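Local coordinates for hypothetical conserved protein (Thermus thermophilus, PDB 3DZM) that is of unknown function but forms a major outer-membrane beta-barrel that binds a calcium ion, at residues 74-80 with 113-119; 163-167 with 190-194; 140-144 with 154-158. All blocks are in the same frame, centred on the assembly; numbering follows the deposited sequence.

Overall arrangement
From the N terminus, contact 1 comes first: it joins the open end of the hairpin of strands 76-90 and 100-117, away from its turn, bringing together segments 33 residues apart. Contact 3 closes a later hairpin, strands 127-148 and 151-172, over 10 residues. Contact 2 leaves a later part of strand 151-172 and reaches helix 190-196. The three loops follow in series; none nests or crosses, but all reach the same curled antiparallel sheet. Centres of contacts 1 and 2 lie about 19 Å apart (nearest atoms about 8 Å), whereas contact 3 sits on the opposite side of the chain's centre, its centre about 33 Å from that of contact 1 and 31 Å from that of contact 2.

Contact 1: residues 74-80 with 113-119; sequences KFSEWGQ and SGGYTDP. With CA (calcium ion), chain D.
One ligand of the calcium site stands on this antiparallel beta ladder: Glu77 (chi1 t, chi2 t) places OE2 2.7 Å from the ion CA, which Asp52, Leu54 and Asp56 also bind, while OE1 accepts a Trp66 NE1 hydrogen bond and salt-bridges Lys70. Lys74, at positive phi (62°), ends the preceding helix in a Schellman motif. Strands 76-80 and 113-117 run at 164°, axes 4.6 Å apart. Hydrogen-bonded pairs are Ser76-Thr117 (N to O 3.0 Å, O to N 2.8 Å), Trp78-Gly115 (N to O 2.9 Å, O to N 3.0 Å) and Gln80-Ser113 (N to O 2.7 Å, O to N 3.1 Å); Glu77-Tyr116 and Gly79-Gly114 are non-hydrogen-bonded pairs. With chi1 p, Trp78 lays its six-membered ring over Gly114, whose CA is 3.4 Å from the centroid, a CH-pi contact. Gly115 (phi 151°) has angles that call for glycine. On the Glu77 face, Tyr116 CD1 lies 4.0 Å from Phe75 CB. This is an antiparallel hairpin of an outer-membrane beta-barrel, whose strands here carry a calcium ligand.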
# COMPACT_ATOMS: atom_id res chain seq x y z
N LYS A 74 -20.12 18.06 5.35
CA LYS A 74 -20.33 16.75 5.96
C LYS A 74 -19.97 15.55 5.02
O LYS A 74 -20.53 14.46 5.12
CB LYS A 74 -21.74 16.69 6.57
CG LYS A 74 -22.24 15.33 7.06
CD LYS A 74 -21.30 14.61 8.04
CE LYS A 74 -21.42 13.08 7.90
NZ LYS A 74 -20.87 12.54 6.60
N PHE A 75 -19.00 15.78 4.13
CA PHE A 75 -18.53 14.76 3.19
C PHE A 75 -17.71 13.64 3.84
O PHE A 75 -16.95 13.89 4.77
CB PHE A 75 -17.68 15.43 2.11
CG PHE A 75 -18.36 16.58 1.43
CD1 PHE A 75 -19.68 16.47 1.02
CD2 PHE A 75 -17.68 17.76 1.19
CE1 PHE A 75 -20.31 17.53 0.40
CE2 PHE A 75 -18.31 18.83 0.56
CZ PHE A 75 -19.62 18.71 0.17
N SER A 76 -17.87 12.41 3.34
CA SER A 76 -17.14 11.24 3.83
C SER A 76 -15.94 10.94 2.94
O SER A 76 -16.12 10.66 1.77
CB SER A 76 -18.02 9.99 3.81
OG SER A 76 -19.23 10.15 4.53
N GLU A 77 -14.74 10.99 3.51
CA GLU A 77 -13.53 10.64 2.78
C GLU A 77 -13.21 9.17 2.98
O GLU A 77 -13.49 8.59 4.04
CB GLU A 77 -12.36 11.49 3.26
CG GLU A 77 -11.06 11.34 2.45
CD GLU A 77 -10.01 12.40 2.79
OE1 GLU A 77 -10.37 13.53 3.21
OE2 GLU A 77 -8.80 12.11 2.62
N TRP A 78 -12.62 8.56 1.97
CA TRP A 78 -12.21 7.17 2.07
C TRP A 78 -10.97 7.01 1.14
O TRP A 78 -10.81 7.77 0.20
CB TRP A 78 -13.39 6.27 1.67
CG TRP A 78 -13.68 6.43 0.23
CD1 TRP A 78 -14.47 7.38 -0.37
CD2 TRP A 78 -13.08 5.67 -0.84
NE1 TRP A 78 -14.44 7.23 -1.75
CE2 TRP A 78 -13.59 6.19 -2.05
CE3 TRP A 78 -12.18 4.60 -0.88
CZ2 TRP A 78 -13.22 5.68 -3.29
CZ3 TRP A 78 -11.84 4.08 -2.11
CH2 TRP A 78 -12.35 4.63 -3.30
N GLY A 79 -10.10 6.06 1.43
CA GLY A 79 -8.94 5.81 0.58
C GLY A 79 -8.41 4.42 0.79
O GLY A 79 -8.54 3.87 1.86
N GLN A 80 -7.83 3.82 -0.24
CA GLN A 80 -7.20 2.52 -0.03
C GLN A 80 -5.99 2.31 -0.93
O GLN A 80 -5.86 2.99 -1.96
CB GLN A 80 -8.20 1.42 -0.22
CG GLN A 80 -8.88 1.50 -1.55
CD GLN A 80 -9.71 0.29 -1.83
OE1 GLN A 80 -10.70 0.06 -1.17
NE2 GLN A 80 -9.31 -0.50 -2.82
N SER A 113 -6.65 4.38 -4.60
CA SER A 113 -7.93 5.01 -4.88
C SER A 113 -8.64 5.57 -3.65
O SER A 113 -8.64 4.99 -2.58
CB SER A 113 -8.86 4.05 -5.62
OG SER A 113 -9.22 2.96 -4.80
N GLY A 114 -9.25 6.73 -3.80
CA GLY A 114 -10.15 7.24 -2.79
C GLY A 114 -10.92 8.44 -3.29
O GLY A 114 -11.01 8.67 -4.48
N GLY A 115 -11.45 9.21 -2.37
CA GLY A 115 -12.22 10.39 -2.68
C GLY A 115 -13.23 10.61 -1.58
O GLY A 115 -13.00 10.21 -0.44
N TYR A 116 -14.36 11.24 -1.91
CA TYR A 116 -15.40 11.48 -0.92
C TYR A 116 -16.81 11.23 -1.45
O TYR A 116 -17.05 11.22 -2.66
CB TYR A 116 -15.30 12.91 -0.40
CG TYR A 116 -15.51 13.93 -1.46
CD1 TYR A 116 -16.75 14.55 -1.63
CD2 TYR A 116 -14.47 14.28 -2.33
CE1 TYR A 116 -16.96 15.49 -2.62
CE2 TYR A 116 -14.67 15.23 -3.33
CZ TYR A 116 -15.92 15.83 -3.46
OH TYR A 116 -16.13 16.76 -4.44
N THR A 117 -17.74 10.99 -0.54
CA THR A 117 -19.14 10.88 -0.91
C THR A 117 -19.88 11.97 -0.20
O THR A 117 -19.41 12.54 0.78
CB THR A 117 -19.78 9.54 -0.54
OG1 THR A 117 -20.00 9.48 0.88
CG2 THR A 117 -18.91 8.38 -0.99
N ASP A 118 -21.07 12.24 -0.73
CA ASP A 118 -21.87 13.35 -0.28
C ASP A 118 -23.18 12.80 0.32
O ASP A 118 -24.23 12.83 -0.34
CB ASP A 118 -22.11 14.26 -1.47
CG ASP A 118 -23.17 15.29 -1.21
OD1 ASP A 118 -23.11 15.96 -0.16
OD2 ASP A 118 -24.06 15.42 -2.08
N PRO A 119 -23.11 12.30 1.57
CA PRO A 119 -24.24 11.65 2.26
C PRO A 119 -25.26 12.70 2.69
O PRO A 119 -26.33 12.34 3.16
CB PRO A 119 -23.59 11.00 3.49
CG PRO A 119 -22.11 11.11 3.28
CD PRO A 119 -21.93 12.34 2.45
CA CA D . -7.73 13.48 4.75

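Contact 2: residues 163-167 with 190-194; sequences FQACF and YEDVN. With C8E ((hydroxyethyloxy)tri(ethyloxy)octane), chain F.
Tyr190 and Phe167 account for most of the 298 Å² buried here, 86 and 82 Å² respectively, with Gln164 third at 49 Å². Residues 163-167 follow an extended but irregular path where strand 151-172 is broken. Residues 190-194 form a helical turn, in which Asn194 N bonds to Tyr190 O at 2.8 Å. The backbones stay well apart: the nearest CA pairs are Phe167-Val193 at 8.3 Å and Gln164-Asn194 at 8.5 Å, so side chains must bridge the gap.

Tyr190, with chi1 t, starts sideways but extends to residues 163-167, where its OH donates a hydrogen bond to Ala165 O (2.7 Å) and touches Gln164 CB at 3.2 Å. Phe167, with chi1 m and its CB directed toward the helix, brings CD2 to 3.6 Å from Tyr190 CE1. Their ring centroids are 5.6 Å apart with planes at 36°, an oblique meeting. Val193 CG1 sits over the face of the Phe167 ring, 4.1 Å from its centroid and 26° off the normal, a CH-pi contact. Around this group, Val183 of strand 178-183 touches Tyr190 and Val193, and Cys166 is linked to Cys184 by a disulfide.

The detergent C8E runs alongside: its C11 is 4.2 Å from Phe163 CD1, and its terminal O21 is 2.3 Å from Asn194 O, an unusually short approach. Helix 190-196 is thus held against the barrel extension by an apolar aromatic contact, with a tyrosine hydroxyl satisfying a carbonyl that the irregular backbone at the strand break presents to it.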
# COMPACT_ATOMS: atom_id res chain seq x y z
N PHE A 163 6.97 5.85 -7.86
CA PHE A 163 7.03 6.86 -8.90
C PHE A 163 5.65 7.44 -9.22
O PHE A 163 4.68 6.71 -9.42
CB PHE A 163 7.64 6.26 -10.17
CG PHE A 163 9.02 5.75 -9.98
CD1 PHE A 163 10.11 6.60 -10.10
CD2 PHE A 163 9.23 4.42 -9.63
CE1 PHE A 163 11.41 6.13 -9.91
CE2 PHE A 163 10.55 3.94 -9.42
CZ PHE A 163 11.63 4.79 -9.56
N GLN A 164 5.57 8.75 -9.28
CA GLN A 164 4.33 9.40 -9.68
C GLN A 164 3.87 8.91 -11.05
O GLN A 164 4.66 8.73 -11.98
CB GLN A 164 4.47 10.93 -9.69
CG GLN A 164 5.57 11.41 -10.61
CD GLN A 164 5.79 12.93 -10.62
OE1 GLN A 164 5.65 13.61 -9.61
NE2 GLN A 164 6.20 13.45 -11.79
N ALA A 165 2.56 8.71 -11.14
CA ALA A 165 1.90 8.21 -12.31
C ALA A 165 0.73 9.11 -12.67
O ALA A 165 0.50 10.14 -12.04
CB ALA A 165 1.41 6.85 -12.01
N CYS A 166 -0.05 8.72 -13.67
CA CYS A 166 -1.24 9.47 -14.03
C CYS A 166 -2.31 9.32 -12.94
O CYS A 166 -2.30 8.35 -12.19
CB CYS A 166 -1.78 9.00 -15.39
SG CYS A 166 -0.78 9.53 -16.79
N PHE A 167 -3.21 10.30 -12.85
CA PHE A 167 -4.40 10.22 -12.00
C PHE A 167 -5.67 10.14 -12.84
O PHE A 167 -5.76 10.79 -13.86
CB PHE A 167 -4.53 11.46 -11.15
CG PHE A 167 -3.52 11.56 -10.09
CD1 PHE A 167 -3.64 10.78 -8.95
CD2 PHE A 167 -2.46 12.41 -10.21
CE1 PHE A 167 -2.71 10.89 -7.95
CE2 PHE A 167 -1.52 12.51 -9.22
CZ PHE A 167 -1.65 11.76 -8.09
N TYR A 190 -1.15 19.12 -13.06
CA TYR A 190 -0.69 17.90 -12.41
C TYR A 190 -0.05 18.17 -11.05
O TYR A 190 -0.36 17.49 -10.07
CB TYR A 190 0.24 17.10 -13.32
CG TYR A 190 0.67 15.80 -12.71
CD1 TYR A 190 -0.12 14.66 -12.82
CD2 TYR A 190 1.85 15.71 -11.97
CE1 TYR A 190 0.27 13.45 -12.23
CE2 TYR A 190 2.25 14.50 -11.37
CZ TYR A 190 1.45 13.38 -11.50
OH TYR A 190 1.83 12.20 -10.92
N GLU A 191 0.82 19.17 -11.00
CA GLU A 191 1.49 19.58 -9.78
C GLU A 191 0.52 19.83 -8.65
O GLU A 191 0.74 19.39 -7.52
CB GLU A 191 2.25 20.87 -10.04
CG GLU A 191 3.17 20.71 -11.19
CD GLU A 191 4.14 19.58 -10.93
OE1 GLU A 191 4.89 19.70 -9.94
OE2 GLU A 191 4.13 18.59 -11.71
N ASP A 192 -0.55 20.56 -8.97
CA ASP A 192 -1.59 20.87 -7.99
C ASP A 192 -2.31 19.61 -7.56
O ASP A 192 -2.36 19.30 -6.37
CB ASP A 192 -2.55 21.91 -8.54
CG ASP A 192 -1.87 23.25 -8.81
OD1 ASP A 192 -0.78 23.50 -8.22
OD2 ASP A 192 -2.43 24.04 -9.60
N VAL A 193 -2.83 18.85 -8.52
CA VAL A 193 -3.47 17.58 -8.18
C VAL A 193 -2.58 16.75 -7.27
O VAL A 193 -3.04 16.18 -6.29
CB VAL A 193 -3.79 16.75 -9.42
CG1 VAL A 193 -4.33 15.39 -8.98
CG2 VAL A 193 -4.80 17.45 -10.30
N ASN A 194 -1.30 16.68 -7.61
CA ASN A 194 -0.38 15.83 -6.87
C ASN A 194 -0.10 16.29 -5.44
O ASN A 194 0.16 15.46 -4.58
CB ASN A 194 0.91 15.62 -7.66
CG ASN A 194 1.74 14.46 -7.12
OD1 ASN A 194 1.28 13.68 -6.30
ND2 ASN A 194 2.96 14.35 -7.60
C1 C8E F . 14.17 2.93 -3.22
C2 C8E F . 15.09 3.88 -4.03
C3 C8E F . 14.47 4.68 -5.19
C4 C8E F . 15.04 6.10 -5.32
C5 C8E F . 14.03 7.26 -5.29
C6 C8E F . 14.46 8.57 -5.99
C7 C8E F . 13.30 9.43 -6.51
C8 C8E F . 13.59 10.24 -7.79
O9 C8E F . 12.51 10.26 -8.72
C10 C8E F . 11.30 10.81 -8.21
C11 C8E F . 10.07 10.69 -9.16
O12 C8E F . 8.82 10.58 -8.46
C13 C8E F . 8.00 11.75 -8.46
C14 C8E F . 7.33 12.02 -7.10
O15 C8E F . 5.91 11.89 -7.18
C16 C8E F . 5.11 12.82 -6.45
C17 C8E F . 4.67 12.30 -5.07
O18 C8E F . 3.67 13.08 -4.43
C19 C8E F . 2.50 12.32 -4.13
C20 C8E F . 1.39 13.09 -3.40
O21 C8E F . 0.22 13.18 -4.20

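Contact 3: residues 140-144 with 154-158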
# COMPACT_ATOMS: atom_id res chain seq x y z
N GLY A 140 13.84 -4.02 2.74
CA GLY A 140 13.39 -4.26 4.10
C GLY A 140 14.07 -5.44 4.74
O GLY A 140 14.88 -6.13 4.11
N VAL A 141 13.74 -5.66 6.01
CA VAL A 141 14.14 -6.89 6.69
C VAL A 141 12.94 -7.69 7.17
O VAL A 141 11.95 -7.13 7.64
CB VAL A 141 15.17 -6.66 7.86
CG1 VAL A 141 16.24 -5.66 7.43
CG2 VAL A 141 14.50 -6.09 9.00
N ARG A 142 13.05 -9.00 7.03
CA ARG A 142 12.05 -9.96 7.51
C ARG A 142 12.63 -10.84 8.61
O ARG A 142 13.61 -11.57 8.39
CB ARG A 142 11.59 -10.83 6.36
CG ARG A 142 10.40 -11.68 6.64
CD ARG A 142 10.34 -12.78 5.58
NE ARG A 142 9.11 -13.57 5.58
CZ ARG A 142 9.05 -14.84 5.96
NH1 ARG A 142 10.14 -15.46 6.38
NH2 ARG A 142 7.89 -15.49 5.92
N ALA A 143 12.05 -10.78 9.80
CA ALA A 143 12.46 -11.63 10.92
C ALA A 143 11.48 -12.80 11.09
O ALA A 143 10.27 -12.61 11.06
CB ALA A 143 12.59 -10.81 12.21
N ALA A 144 12.02 -14.01 11.22
CA ALA A 144 11.16 -15.17 11.47
C ALA A 144 11.62 -15.94 12.70
O ALA A 144 12.80 -16.15 12.88
CB ALA A 144 11.13 -16.07 10.28
N VAL A 154 6.42 -13.93 12.36
CA VAL A 154 7.14 -13.16 11.36
C VAL A 154 6.99 -11.66 11.60
O VAL A 154 5.89 -11.17 11.78
CB VAL A 154 6.66 -13.44 9.95
CG1 VAL A 154 7.41 -12.57 9.00
CG2 VAL A 154 6.85 -14.88 9.59
N GLY A 155 8.11 -10.95 11.59
CA GLY A 155 8.15 -9.51 11.72
C GLY A 155 8.69 -8.92 10.43
O GLY A 155 9.61 -9.47 9.81
N ASP A 156 8.12 -7.81 9.99
CA ASP A 156 8.55 -7.23 8.74
C ASP A 156 8.57 -5.72 8.82
O ASP A 156 7.53 -5.10 9.08
CB ASP A 156 7.60 -7.64 7.66
CG ASP A 156 8.17 -7.45 6.32
OD1 ASP A 156 9.33 -7.01 6.31
OD2 ASP A 156 7.49 -7.72 5.30
N LEU A 157 9.77 -5.14 8.62
CA LEU A 157 9.93 -3.70 8.46
C LEU A 157 10.59 -3.33 7.13
O LEU A 157 11.68 -3.83 6.82
CB LEU A 157 10.77 -3.12 9.59
CG LEU A 157 10.87 -1.60 9.73
CD1 LEU A 157 11.26 -1.27 11.13
CD2 LEU A 157 11.86 -1.00 8.76
N GLY A 158 9.94 -2.48 6.35
CA GLY A 158 10.53 -2.01 5.11
C GLY A 158 10.08 -0.64 4.68
O GLY A 158 9.24 -0.04 5.32
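Val154 is the first residue of 154-158 and lies opposite Ala144, a non-hydrogen-bonded pair with CA atoms 4.5 Å apart. Its CG2 lies over one face of the Arg142 guanidinium, 3.9 Å from NH2, and its CA approaches Ala143 O at 3.2 Å in a CA-H...O contact. Gly155 follows as the hydrogen-bonded partner of Ala143: Gly155 N to Ala143 O and Ala143 N to Gly155 O both measure 2.8 Å. Space exists for a CB here, so packing between these two strands does not demand glycine.

Asp156 pairs with Arg142 (CA-CA 4.6 Å) and turns to the same face. Although the two are opposite charges, their side chains come no closer than 4.4 Å, between Arg142 CB and Asp156 OD1. Each has another partner: Arg142 a salt bridge to Glu14, Asp156 a salt bridge to Arg43 and a hydrogen bond to Tyr104. Leu157 restores the ladder with Val141, N to O 3.1 Å and O to N 2.9 Å, and both side chains are exposed on the other face, with Ala143. Gly158 ends the segment against Gly140, CA-CA 3.8 Å; a CB on Gly140 would clash with Leu157 O and Gly158 CA, so the close approach relies on a missing side chain.

The strands run at 167° with axes 4.6 Å apart, as in a transmembrane beta-barrel hairpin. Buried charges beside Arg142 and Asp156, each paired with a residue of another strand, and exposed aliphatic groups on the Val141-Leu157 face are consistent with a largely polar interior at this level of the barrel and an apolar outer surface suited to lipid.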